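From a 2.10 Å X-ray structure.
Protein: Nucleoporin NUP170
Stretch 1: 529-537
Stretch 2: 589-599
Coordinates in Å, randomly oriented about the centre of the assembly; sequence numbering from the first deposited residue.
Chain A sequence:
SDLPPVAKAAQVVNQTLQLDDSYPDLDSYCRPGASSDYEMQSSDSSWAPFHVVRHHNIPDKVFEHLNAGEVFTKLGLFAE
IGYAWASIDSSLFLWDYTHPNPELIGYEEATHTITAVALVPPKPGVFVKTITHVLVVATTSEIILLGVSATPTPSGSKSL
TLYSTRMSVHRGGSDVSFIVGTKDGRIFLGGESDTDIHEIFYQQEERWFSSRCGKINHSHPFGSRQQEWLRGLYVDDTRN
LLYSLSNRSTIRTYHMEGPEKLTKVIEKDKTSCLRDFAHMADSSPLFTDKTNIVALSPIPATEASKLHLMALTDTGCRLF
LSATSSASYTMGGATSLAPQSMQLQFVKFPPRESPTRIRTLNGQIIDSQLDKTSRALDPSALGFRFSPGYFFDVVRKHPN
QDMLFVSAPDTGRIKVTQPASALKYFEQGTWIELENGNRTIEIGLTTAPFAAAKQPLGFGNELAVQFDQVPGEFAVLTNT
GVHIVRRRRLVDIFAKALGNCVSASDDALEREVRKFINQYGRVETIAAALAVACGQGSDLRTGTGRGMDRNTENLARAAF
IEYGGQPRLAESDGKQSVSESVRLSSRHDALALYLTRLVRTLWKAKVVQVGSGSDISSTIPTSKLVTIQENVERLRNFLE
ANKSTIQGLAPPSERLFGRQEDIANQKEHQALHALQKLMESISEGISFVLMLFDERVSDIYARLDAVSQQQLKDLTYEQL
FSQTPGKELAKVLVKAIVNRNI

Stretch 1 (529-537) ALAVACGQG
Stretch 2 (589-599) DALALYLTRLV

The contact centres on L530 and Y594, which lie on two helices of the same chain. L530 points toward stretch 2 with chi1 t and chi2 p. Its CD2 lies 3.8 Å from L591 CA, 3.9 Å from L591 CD1 and 3.8 Å from Y594 CD2. One leucine methyl thus packs against both the backbone and the side chains of the opposing helix. L591 also takes t, p. Its CA-to-CB bond points sideways, but the end of the side chain comes nearer. A590 points toward stretch 1, and its O is 4.2 Å from L530 CD2.

Y594 has the largest area covered by the other stretch, 96 Å², followed by L530 with 73 Å². The tyrosine points toward stretch 1 with chi1 at -178° (t) and chi2 at 49°. A531 CA lies over one face of the ring, and A531 CB is 3.9 Å from Y594 CE1. The small alanine lets the ring come close to the backbone of stretch 1. C534, chi1 m, adds an apolar contact, with its SG 4.3 Å from Y594 CE2.

The frame is as follows. Residues 529-533 end a helix that begins earlier in the chain. Stretch 2 is helical from D589 onward, also continuing a helix from earlier. The axes approach to 10.4 Å and their N-to-C directions make an angle of 61°, with a signed crossing angle of -61°. In register, L530 CA is 7.5 Å from L591 CA, and A531 CA is 7.2 Å from Y594 CA. V532 and A592 point away from the contact.

C534 is the first residue to leave helical angles, at phi/psi -87/7. Its N still bonds to L530 O at 3.0 Å. G535 follows at 97/2, where a CB would jam against the carbonyl O of C534, so glycine suits the turn. G535 N bonds to V532 O at 2.9 Å, and Q536 N to A531 O at 2.9 Å. Q536 then adopts -70/141 and points toward stretch 2.

The polar edge is a single hydrogen bond between the stretches. Q536 NE2 donates to Y594 OH at 3.2 Å, with an N-H...acceptor angle of 160°. The glutamine has chi1 m, chi2 m and chi3 2°, and NE2 sits at the ring edge, near its plane. Tyrosine suits this site because its ring packs against apolar atoms while its hydroxyl accepts the amide. L598, chi1 m and chi2 t, borders this edge, its CD2 4.5 Å from Q536 NE2. The two stretches bury 276 Å² in total.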

# COMPACT_ATOMS: atom_id res chain seq x y z
N ALA A 529 -0.58 14.92 -18.60
CA ALA A 529 -0.54 14.92 -20.06
C ALA A 529 0.87 14.61 -20.55
O ALA A 529 1.05 13.79 -21.46
CB ALA A 529 -1.02 16.27 -20.60
N LEU A 530 1.87 15.25 -19.96
CA LEU A 530 3.26 14.97 -20.32
C LEU A 530 3.58 13.49 -20.12
O LEU A 530 4.18 12.85 -20.99
CB LEU A 530 4.20 15.84 -19.49
CG LEU A 530 5.70 15.57 -19.65
CD1 LEU A 530 6.12 15.78 -21.10
CD2 LEU A 530 6.50 16.46 -18.71
N ALA A 531 3.16 12.93 -18.98
CA ALA A 531 3.42 11.52 -18.70
C ALA A 531 2.76 10.62 -19.73
O ALA A 531 3.40 9.72 -20.29
CB ALA A 531 2.95 11.17 -17.29
N VAL A 532 1.47 10.85 -20.00
CA VAL A 532 0.77 10.05 -21.01
C VAL A 532 1.44 10.21 -22.36
O VAL A 532 1.63 9.24 -23.10
CB VAL A 532 -0.72 10.45 -21.07
CG1 VAL A 532 -1.42 9.75 -22.23
CG2 VAL A 532 -1.42 10.12 -19.76
N ALA A 533 1.81 11.45 -22.72
CA ALA A 533 2.50 11.68 -23.98
C ALA A 533 3.79 10.87 -24.07
O ALA A 533 4.19 10.46 -25.17
CB ALA A 533 2.80 13.17 -24.15
N CYS A 534 4.44 10.63 -22.94
CA CYS A 534 5.68 9.85 -22.89
C CYS A 534 5.43 8.35 -22.77
O CYS A 534 6.39 7.60 -22.58
CB CYS A 534 6.55 10.34 -21.74
SG CYS A 534 7.22 12.00 -21.97
N GLY A 535 4.18 7.91 -22.86
CA GLY A 535 3.86 6.50 -22.84
C GLY A 535 3.43 5.95 -21.50
O GLY A 535 3.18 4.74 -21.40
N GLN A 536 3.34 6.78 -20.46
CA GLN A 536 2.89 6.29 -19.17
C GLN A 536 1.41 5.95 -19.22
O GLN A 536 0.61 6.65 -19.85
CB GLN A 536 3.15 7.34 -18.08
CG GLN A 536 4.63 7.66 -17.88
CD GLN A 536 5.39 6.52 -17.22
OE1 GLN A 536 4.83 5.47 -16.93
NE2 GLN A 536 6.68 6.74 -16.98
N GLY A 537 1.04 4.86 -18.55
CA GLY A 537 -0.29 4.30 -18.68
C GLY A 537 -0.46 3.35 -19.85
O GLY A 537 -1.45 2.62 -19.90
N ASP A 589 6.70 23.97 -14.77
CA ASP A 589 6.54 23.31 -13.48
C ASP A 589 6.15 21.85 -13.67
O ASP A 589 6.59 20.97 -12.91
CB ASP A 589 5.49 24.04 -12.64
CG ASP A 589 5.83 25.51 -12.44
OD1 ASP A 589 7.04 25.85 -12.39
OD2 ASP A 589 4.90 26.33 -12.33
N ALA A 590 5.33 21.56 -14.69
CA ALA A 590 4.94 20.19 -14.97
C ALA A 590 6.14 19.34 -15.37
O ALA A 590 6.27 18.19 -14.93
CB ALA A 590 3.89 20.17 -16.08
N LEU A 591 7.03 19.89 -16.20
CA LEU A 591 8.23 19.16 -16.59
C LEU A 591 9.13 18.91 -15.39
O LEU A 591 9.68 17.81 -15.23
CB LEU A 591 8.99 19.92 -17.68
CG LEU A 591 10.31 19.31 -18.13
CD1 LEU A 591 10.09 17.93 -18.74
CD2 LEU A 591 11.01 20.23 -19.12
N ALA A 592 9.29 19.92 -14.53
CA ALA A 592 10.08 19.75 -13.32
C ALA A 592 9.43 18.74 -12.37
O ALA A 592 10.13 17.94 -11.74
CB ALA A 592 10.26 21.10 -12.62
N LEU A 593 8.10 18.78 -12.25
CA LEU A 593 7.41 17.85 -11.36
C LEU A 593 7.57 16.42 -11.85
O LEU A 593 7.93 15.52 -11.07
CB LEU A 593 5.94 18.23 -11.27
CG LEU A 593 5.08 17.47 -10.25
CD1 LEU A 593 5.63 17.64 -8.84
CD2 LEU A 593 3.64 17.95 -10.32
N TYR A 594 7.32 16.18 -13.14
CA TYR A 594 7.47 14.84 -13.70
C TYR A 594 8.90 14.33 -13.53
O TYR A 594 9.12 13.22 -13.05
CB TYR A 594 7.07 14.85 -15.17
CG TYR A 594 7.13 13.50 -15.84
CD1 TYR A 594 6.55 12.39 -15.25
CD2 TYR A 594 7.77 13.33 -17.06
CE1 TYR A 594 6.60 11.15 -15.85
CE2 TYR A 594 7.83 12.09 -17.67
CZ TYR A 594 7.24 11.00 -17.06
OH TYR A 594 7.29 9.77 -17.66
N LEU A 595 9.89 15.14 -13.93
CA LEU A 595 11.28 14.72 -13.84
C LEU A 595 11.67 14.39 -12.40
O LEU A 595 12.34 13.38 -12.14
CB LEU A 595 12.20 15.80 -14.40
CG LEU A 595 13.70 15.54 -14.25
CD1 LEU A 595 14.10 14.25 -14.94
CD2 LEU A 595 14.50 16.72 -14.78
N THR A 596 11.28 15.24 -11.45
CA THR A 596 11.60 15.00 -10.05
C THR A 596 11.07 13.65 -9.60
O THR A 596 11.79 12.86 -8.97
CB THR A 596 11.03 16.12 -9.18
OG1 THR A 596 11.62 17.37 -9.55
CG2 THR A 596 11.30 15.85 -7.70
N ARG A 597 9.81 13.36 -9.92
CA ARG A 597 9.19 12.12 -9.46
C ARG A 597 9.83 10.90 -10.10
O ARG A 597 9.79 9.81 -9.53
CB ARG A 597 7.68 12.17 -9.74
CG ARG A 597 6.95 13.17 -8.85
CD ARG A 597 5.51 13.41 -9.30
NE ARG A 597 4.77 14.21 -8.33
CZ ARG A 597 3.53 14.66 -8.50
NH1 ARG A 597 2.88 14.39 -9.63
NH2 ARG A 597 2.94 15.38 -7.56
N LEU A 598 10.44 11.06 -11.28
CA LEU A 598 11.13 9.95 -11.91
C LEU A 598 12.41 9.57 -11.16
O LEU A 598 12.86 8.42 -11.24
CB LEU A 598 11.46 10.27 -13.37
CG LEU A 598 10.30 10.36 -14.36
CD1 LEU A 598 10.85 10.72 -15.74
CD2 LEU A 598 9.50 9.07 -14.43
N VAL A 599 13.02 10.52 -10.44
CA VAL A 599 14.30 10.30 -9.78
C VAL A 599 14.22 10.46 -8.26
O VAL A 599 15.25 10.52 -7.59
CB VAL A 599 15.39 11.22 -10.35
CG1 VAL A 599 15.54 11.01 -11.85
CG2 VAL A 599 15.09 12.69 -10.04